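Local coordinates for lipolytic protein G-D-S-L family (Veillonella parvula DSM 2008, PDB 4RW0) that belongs to the GDSL lipolytic enzymes of the SGNH hydrolase clan and probably hydrolyses ester bonds by means of a nucleophilic serine, at residues Gly10-Arg15 with Asn40-Cys46; Leu72-Thr76 with Gly108-Gln112. All blocks are in the same frame, centred on the assembly; numbering follows the deposited sequence.

Contact 1 of 2, residues Gly10-Arg15 with Asn40-Cys46; sequences GDSITR and NYGEDGC
The chain leaves strand 4-10 at Gly-10, turns at Asp-11 and enters the short helix 12-15; alongside, Asn-40 ends strand 36-40 and the chain continues as a loop to Cys-46. CA atoms pair Asp-11 with Glu-43 (4.8 Å), Ser-12 with Asp-44 (4.1 Å) and Arg-15 with Gly-42 (4.4 Å). Glu-43 N donates to Gly-10 O at 3.0 Å. At Gly-42 a CB would clash with Arg-15 N, so only glycine permits this approach. Asp-11, chi1 p, is the N-cap: its OD1 takes Ile-13 N at 2.9 Å. Asn-40, chi1 t, uses both ends of its amide: ND2 donates to Thr-14 O at 2.9 Å, and OD1 accepts from Gly-42 N at 2.9 Å, an Asx turn. Arg-15, also chi1 t, with chi2 -91° (between wells) and chi3 m, lays its guanidinium edge against Asp-44 (chi1 m) in a two-pronged salt bridge, NE to OD1 2.9 Å and NH2 to OD2 2.8 Å. Glu-43 to Cys-46 form a type II turn, whose third residue, Gly-45, takes positive phi. Ser-12 has chi1 p; its OG is hydrogen-bonded to His-165 and lies 2.7 Å from the oxygen of water 2, which accepts from Gly-45 N at 2.9 Å. The GDS sequence and the Ser-His pair identify Ser-12 as the probable nucleophile of a GDSL hydrolase. The chemistry implies that amide and salt bridge join helix 12-15 to the 40-46 loop, and that water 2 probably marks the oxyanion hole, to which Gly-45 N would contribute.

Contact 2 of 2, residues Leu72-Thr76 with Gly108-Gln112; sequences LMCGT and GLETQ
Glu-110, Met-73 and Gly-108 give up the most surface where two neighbouring parallel strands, 69-73 and 104-108, pass into their C-terminal loops. The register is set by Met-73 opposite Gly-108, CA to CA 4.9 Å, and the sheet's last rung here is Gly-108 N donating to Leu-72 O at 3.0 Å. Beyond it the backbones part, and water 3 fills the gap, accepting from Cys-74 N at 3.1 Å and donating to Gly-108 O at 3.0 Å. Met-73, a selenomethionine, is extended (t, t) until chi3 turns to p. Its CG meets Gly-108 O at 3.4 Å and its SE packs on Glu-110 CA at 3.7 Å; a CB on Gly-108 would press on that selenium. Glu-110, its CA-to-CB bond toward the other segment (chi1 -148°, chi2 t, chi3 20°), reaches the start of helix 76-80, where its OE1 accepts from Thr-76 N at 3.0 Å. Gly-75 is the N-cap residue, with a positive phi (127°) that suits glycine. Thr-76, chi1 m, has OG1 2.6 Å from the oxygen of water 4, which donates to Thr-111 O at 2.7 Å. In SGNH hydrolases such strand-end loops carry the active site, a role these probably share. A buried carboxylate is costly: OE1 of Glu-110 takes a backbone NH at a helix start, and OE2 lies close to Asp-11 OD2, so at least one acid is probably protonated.

How the contacts relate
Both contacts sit at the C-terminal ends of strands in the parallel sheet, their centres 10 Å apart. Contact 2 is wholly buried and joins the adjacent strands 69-73 and 104-108, whereas contact 1, partly exposed, joins the ends of 4-10 and 36-40. Their chemistry differs accordingly: contact 1 can afford a salt bridge toward solvent, while contact 2 relies on a sheet bond, packing of the Met-73 side chain and one backbone-bound carboxylate. They meet beside the short helix 12-15, where Thr-14 OG1 lies 3.3 Å from Met-73 CE and Asp-11 OD2 2.7 Å from Glu-110 OE2, so at least one acid is probably protonated. Cys-46 O accepts from Asn-77, tying its loop to helix 76-80.

Contact 1 of 2, residues Gly10-Arg15 with Asn40-Cys46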
ATOM      1  N   GLY A  10      -1.828   4.671  -4.118  1.00 20.09           N
ATOM      2  CA  GLY A  10      -1.059   3.568  -4.655  1.00 21.38           C
ATOM      3  C   GLY A  10      -1.458   3.163  -6.058  1.00 21.63           C
ATOM      4  O   GLY A  10      -2.020   3.951  -6.795  1.00 21.08           O
ATOM      5  N   ASP A  11      -1.148   1.920  -6.420  1.00 19.96           N
ATOM      6  CA  ASP A  11      -1.359   1.465  -7.720  1.00 20.28           C
ATOM      7  C   ASP A  11      -2.622   0.520  -7.787  1.00 18.92           C
ATOM      8  O   ASP A  11      -3.552   0.649  -7.023  1.00 19.50           O
ATOM      9  CB  ASP A  11      -0.087   0.854  -8.241  1.00 20.90           C
ATOM     10  CG  ASP A  11       0.345  -0.403  -7.426  1.00 26.12           C
ATOM     11  OD1 ASP A  11      -0.502  -0.994  -6.653  1.00 26.66           O
ATOM     12  OD2 ASP A  11       1.580  -0.681  -7.456  1.00 27.68           O
ATOM     13  N   SER A  12      -2.629  -0.415  -8.698  1.00 18.24           N
ATOM     14  CA  SER A  12      -3.820  -1.278  -8.867  1.00 21.92           C
ATOM     15  C   SER A  12      -4.054  -2.217  -7.707  1.00 22.70           C
ATOM     16  O   SER A  12      -5.166  -2.639  -7.473  1.00 20.55           O
ATOM     17  CB  SER A  12      -3.688  -2.007 -10.183  1.00 23.77           C
ATOM     18  OG  SER A  12      -2.555  -2.805 -10.015  1.00 30.17           O
ATOM     19  N   ILE A  13      -3.030  -2.457  -6.893  1.00 21.47           N
ATOM     20  CA  ILE A  13      -3.154  -3.359  -5.754  1.00 24.76           C
ATOM     21  C   ILE A  13      -3.757  -2.607  -4.569  1.00 23.63           C
ATOM     22  O   ILE A  13      -4.319  -3.196  -3.663  1.00 27.48           O
ATOM     23  CB  ILE A  13      -1.779  -4.004  -5.417  1.00 25.25           C
ATOM     24  CG1 ILE A  13      -1.368  -4.963  -6.535  1.00 27.90           C
ATOM     25  CG2 ILE A  13      -1.821  -4.782  -4.117  1.00 28.77           C
ATOM     26  CD1 ILE A  13       0.040  -5.507  -6.413  1.00 30.57           C
ATOM     27  N   THR A  14      -3.658  -1.288  -4.554  1.00 20.18           N
ATOM     28  CA  THR A  14      -4.435  -0.508  -3.635  1.00 20.39           C
ATOM     29  C   THR A  14      -5.878  -0.226  -4.203  1.00 20.23           C
ATOM     30  O   THR A  14      -6.872  -0.172  -3.455  1.00 20.17           O
ATOM     31  CB  THR A  14      -3.699   0.811  -3.357  1.00 20.64           C
ATOM     32  OG1 THR A  14      -2.528   0.511  -2.590  1.00 24.53           O
ATOM     33  CG2 THR A  14      -4.577   1.812  -2.639  1.00 21.56           C
ATOM     34  N   ARG A  15      -5.975   0.017  -5.495  1.00 19.75           N
ATOM     35  CA  ARG A  15      -7.305   0.293  -6.141  1.00 20.75           C
ATOM     36  C   ARG A  15      -8.209  -0.979  -6.001  1.00 20.33           C
ATOM     37  O   ARG A  15      -9.394  -0.873  -5.757  1.00 21.53           O
ATOM     38  CB  ARG A  15      -7.137   0.601  -7.609  1.00 23.50           C
ATOM     39  CG  ARG A  15      -8.207   1.466  -8.224  1.00 25.64           C
ATOM     40  CD  ARG A  15      -9.315   0.647  -8.793  1.00 31.81           C
ATOM     41  NE  ARG A  15      -8.968  -0.150  -9.981  1.00 30.92           N
ATOM     42  CZ  ARG A  15      -9.735  -1.166 -10.411  1.00 31.29           C
ATOM     43  NH1 ARG A  15     -10.866  -1.500  -9.792  1.00 29.43           N
ATOM     44  NH2 ARG A  15      -9.373  -1.898 -11.442  1.00 31.94           N
ATOM     45  N   ASN A  40     -10.301   5.971  -1.661  1.00 18.06           N
ATOM     46  CA  ASN A  40      -9.304   5.318  -2.480  1.00 18.57           C
ATOM     47  C   ASN A  40      -8.843   6.169  -3.661  1.00 19.68           C
ATOM     48  O   ASN A  40      -9.585   6.379  -4.552  1.00 18.76           O
ATOM     49  CB  ASN A  40      -9.847   4.014  -2.995  1.00 18.62           C
ATOM     50  CG  ASN A  40      -8.771   2.995  -3.314  1.00 19.35           C
ATOM     51  OD1 ASN A  40      -7.673   3.325  -3.765  1.00 21.53           O
ATOM     52  ND2 ASN A  40      -9.125   1.676  -3.118  1.00 20.53           N
ATOM     53  N   TYR A  41      -7.601   6.612  -3.640  1.00 20.37           N
ATOM     54  CA  TYR A  41      -6.956   7.352  -4.751  1.00 20.00           C
ATOM     55  C   TYR A  41      -6.038   6.473  -5.563  1.00 20.36           C
ATOM     56  O   TYR A  41      -5.241   6.920  -6.402  1.00 20.18           O
ATOM     57  CB  TYR A  41      -6.208   8.569  -4.182  1.00 19.35           C
ATOM     58  CG  TYR A  41      -7.040   9.674  -3.702  1.00 18.84           C
ATOM     59  CD1 TYR A  41      -7.657   9.622  -2.478  1.00 19.74           C
ATOM     60  CD2 TYR A  41      -7.206  10.847  -4.465  1.00 20.34           C
ATOM     61  CE1 TYR A  41      -8.451  10.659  -2.031  1.00 18.76           C
ATOM     62  CE2 TYR A  41      -8.006  11.921  -4.017  1.00 18.68           C
ATOM     63  CZ  TYR A  41      -8.606  11.824  -2.800  1.00 20.34           C
ATOM     64  OH  TYR A  41      -9.448  12.759  -2.304  1.00 18.96           O
ATOM     65  N   GLY A  42      -6.147   5.150  -5.371  1.00 21.16           N
ATOM     66  CA  GLY A  42      -5.320   4.254  -6.069  1.00 19.50           C
ATOM     67  C   GLY A  42      -5.552   4.363  -7.557  1.00 20.29           C
ATOM     68  O   GLY A  42      -6.687   4.568  -8.011  1.00 19.18           O
ATOM     69  N   GLU A  43      -4.542   4.044  -8.338  1.00 20.38           N
ATOM     70  CA  GLU A  43      -4.650   4.227  -9.806  1.00 22.01           C
ATOM     71  C   GLU A  43      -3.929   3.079 -10.479  1.00 21.23           C
ATOM     72  O   GLU A  43      -2.744   2.831 -10.258  1.00 18.91           O
ATOM     73  CB  GLU A  43      -4.027   5.558 -10.219  1.00 26.82           C
ATOM     74  CG  GLU A  43      -3.965   5.797 -11.720  1.00 31.11           C
ATOM     75  CD  GLU A  43      -2.983   6.965 -12.068  1.00 38.05           C
ATOM     76  OE1 GLU A  43      -2.971   8.011 -11.360  1.00 35.57           O
ATOM     77  OE2 GLU A  43      -2.157   6.804 -13.007  1.00 44.85           O
ATOM     78  N   ASP A  44      -4.646   2.382 -11.328  1.00 22.49           N
ATOM     79  CA  ASP A  44      -4.070   1.276 -12.009  1.00 23.44           C
ATOM     80  C   ASP A  44      -2.913   1.693 -12.914  1.00 26.61           C
ATOM     81  O   ASP A  44      -2.992   2.683 -13.596  1.00 24.25           O
ATOM     82  CB  ASP A  44      -5.121   0.577 -12.908  1.00 25.75           C
ATOM     83  CG  ASP A  44      -6.258  -0.112 -12.119  1.00 30.54           C
ATOM     84  OD1 ASP A  44      -6.186  -0.237 -10.892  1.00 26.57           O
ATOM     85  OD2 ASP A  44      -7.261  -0.564 -12.758  1.00 29.73           O
ATOM     86  N   GLY A  45      -1.837   0.927 -12.875  1.00 25.55           N
ATOM     87  CA  GLY A  45      -0.711   1.192 -13.720  1.00 29.05           C
ATOM     88  C   GLY A  45       0.223   2.238 -13.124  1.00 30.34           C
ATOM     89  O   GLY A  45       1.247   2.498 -13.707  1.00 28.43           O
ATOM     90  N   CYS A  46      -0.069   2.762 -11.946  1.00 27.30           N
ATOM     91  CA  CYS A  46       0.683   3.898 -11.391  1.00 27.67           C
ATOM     92  C   CYS A  46       2.140   3.575 -10.995  1.00 31.03           C
ATOM     93  O   CYS A  46       2.447   2.521 -10.408  1.00 26.25           O
ATOM     94  CB  CYS A  46      -0.038   4.384 -10.125  1.00 34.83           C
ATOM     95  SG  CYS A  46       0.392   6.043  -9.608  1.00 36.42           S
TER
HETATM   96  O   HOH W   1      -2.375   6.858  -6.378  1.00 22.32           O
HETATM   97  O   HOH W   2      -0.786  -1.214 -11.244  1.00 27.67           O

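Contact 2 of 2, residues Leu72-Thr76 with Gly108-Gln112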
ATOM      1  N   LEU A  72       0.063   4.968   1.997  1.00 17.53           N
ATOM      2  CA  LEU A  72       0.793   4.974   0.757  1.00 21.42           C
ATOM      3  C   LEU A  72       1.399   3.576   0.521  1.00 21.15           C
ATOM      4  O   LEU A  72       2.002   2.962   1.402  1.00 22.08           O
ATOM      5  CB  LEU A  72       2.035   5.883   0.834  1.00 25.33           C
ATOM      6  CG  LEU A  72       1.804   7.247   1.344  1.00 31.54           C
ATOM      7  CD1 LEU A  72       3.127   7.970   1.462  1.00 30.18           C
ATOM      8  CD2 LEU A  72       0.890   7.903   0.327  1.00 33.29           C
HETATM    9  N   MSE A  73       1.349   3.153  -0.705  1.00 20.30           N
HETATM   10  CA  MSE A  73       2.048   1.930  -1.108  1.00 19.57           C
HETATM   11  C   MSE A  73       2.229   1.905  -2.597  1.00 20.68           C
HETATM   12  O   MSE A  73       1.229   2.044  -3.365  1.00 20.49           O
HETATM   13  CB  MSE A  73       1.219   0.693  -0.627  1.00 20.86           C
HETATM   14  CG  MSE A  73       1.896  -0.539  -1.128  1.00 21.80           C
HETATM   15 SE   MSE A  73       0.961  -2.196  -0.432  1.00 24.75          SE
HETATM   16  CE  MSE A  73      -0.840  -2.074  -1.292  1.00 22.19           C
ATOM     17  N   CYS A  74       3.457   1.695  -3.102  1.00 21.13           N
ATOM     18  CA  CYS A  74       3.664   1.692  -4.547  1.00 23.55           C
ATOM     19  C   CYS A  74       5.040   1.103  -4.907  1.00 25.36           C
ATOM     20  O   CYS A  74       5.848   0.832  -4.042  1.00 24.77           O
ATOM     21  CB  CYS A  74       3.553   3.138  -5.070  1.00 27.70           C
ATOM     22  SG  CYS A  74       2.917   3.271  -6.749  1.00 32.25           S
ATOM     23  N   GLY A  75       5.292   0.901  -6.182  1.00 24.81           N
ATOM     24  CA  GLY A  75       6.627   0.527  -6.647  1.00 25.38           C
ATOM     25  C   GLY A  75       6.690  -0.688  -7.483  1.00 27.10           C
ATOM     26  O   GLY A  75       7.605  -0.847  -8.294  1.00 29.27           O
ATOM     27  N   THR A  76       5.679  -1.559  -7.366  1.00 24.89           N
ATOM     28  CA  THR A  76       5.617  -2.714  -8.264  1.00 26.16           C
ATOM     29  C   THR A  76       5.806  -2.408  -9.721  1.00 26.95           C
ATOM     30  O   THR A  76       6.562  -3.113 -10.428  1.00 24.90           O
ATOM     31  CB  THR A  76       4.264  -3.469  -8.072  1.00 27.76           C
ATOM     32  OG1 THR A  76       4.255  -3.983  -6.746  1.00 31.80           O
ATOM     33  CG2 THR A  76       4.031  -4.586  -9.122  1.00 29.97           C
ATOM     34  N   GLY A 108       2.462   0.829   3.430  1.00 22.71           N
ATOM     35  CA  GLY A 108       2.186  -0.564   3.094  1.00 23.27           C
ATOM     36  C   GLY A 108       3.366  -1.145   2.396  1.00 22.78           C
ATOM     37  O   GLY A 108       3.994  -0.474   1.584  1.00 21.86           O
ATOM     38  N   LEU A 109       3.744  -2.370   2.743  1.00 24.42           N
ATOM     39  CA  LEU A 109       4.842  -3.053   2.058  1.00 24.36           C
ATOM     40  C   LEU A 109       4.211  -3.878   0.969  1.00 25.80           C
ATOM     41  O   LEU A 109       3.469  -4.806   1.260  1.00 24.73           O
ATOM     42  CB  LEU A 109       5.614  -3.950   3.023  1.00 26.28           C
ATOM     43  CG  LEU A 109       6.060  -3.257   4.293  1.00 26.11           C
ATOM     44  CD1 LEU A 109       6.783  -4.221   5.249  1.00 28.40           C
ATOM     45  CD2 LEU A 109       6.957  -2.072   3.982  1.00 26.23           C
ATOM     46  N   GLU A 110       4.573  -3.602  -0.275  1.00 22.75           N
ATOM     47  CA  GLU A 110       3.941  -4.225  -1.375  1.00 23.71           C
ATOM     48  C   GLU A 110       4.314  -5.735  -1.452  1.00 23.57           C
ATOM     49  O   GLU A 110       5.350  -6.156  -0.973  1.00 23.42           O
ATOM     50  CB  GLU A 110       4.241  -3.496  -2.678  1.00 26.64           C
ATOM     51  CG  GLU A 110       3.052  -3.611  -3.662  1.00 34.29           C
ATOM     52  CD  GLU A 110       2.918  -2.445  -4.682  1.00 37.49           C
ATOM     53  OE1 GLU A 110       3.922  -1.734  -4.920  1.00 35.97           O
ATOM     54  OE2 GLU A 110       1.794  -2.278  -5.240  1.00 36.33           O
ATOM     55  N   THR A 111       3.439  -6.473  -2.070  1.00 22.07           N
ATOM     56  CA  THR A 111       3.465  -7.908  -2.151  1.00 24.41           C
ATOM     57  C   THR A 111       4.400  -8.421  -3.211  1.00 24.84           C
ATOM     58  O   THR A 111       4.948  -7.692  -4.026  1.00 25.72           O
ATOM     59  CB  THR A 111       2.014  -8.392  -2.391  1.00 24.45           C
ATOM     60  OG1 THR A 111       1.404  -7.604  -3.420  1.00 24.96           O
ATOM     61  CG2 THR A 111       1.195  -8.211  -1.141  1.00 25.95           C
ATOM     62  N   GLN A 112       4.628  -9.722  -3.193  1.00 25.93           N
ATOM     63  CA  GLN A 112       5.665 -10.313  -4.020  1.00 24.20           C
ATOM     64  C   GLN A 112       5.412 -10.300  -5.506  1.00 23.57           C
ATOM     65  O   GLN A 112       4.280 -10.293  -5.969  1.00 24.79           O
ATOM     66  CB  GLN A 112       5.914 -11.760  -3.552  1.00 25.59           C
ATOM     67  CG  GLN A 112       4.853 -12.747  -4.038  1.00 22.60           C
ATOM     68  CD  GLN A 112       4.708 -13.934  -3.072  1.00 25.71           C
ATOM     69  OE1 GLN A 112       4.435 -13.760  -1.883  1.00 27.33           O
ATOM     70  NE2 GLN A 112       4.839 -15.138  -3.597  1.00 27.58           N
TER
HETATM   71  O   HOH W   3       5.265   0.821  -0.743  1.00 25.04           O
HETATM   72  O   HOH W   4       3.572  -6.378  -6.001  1.00 31.81           O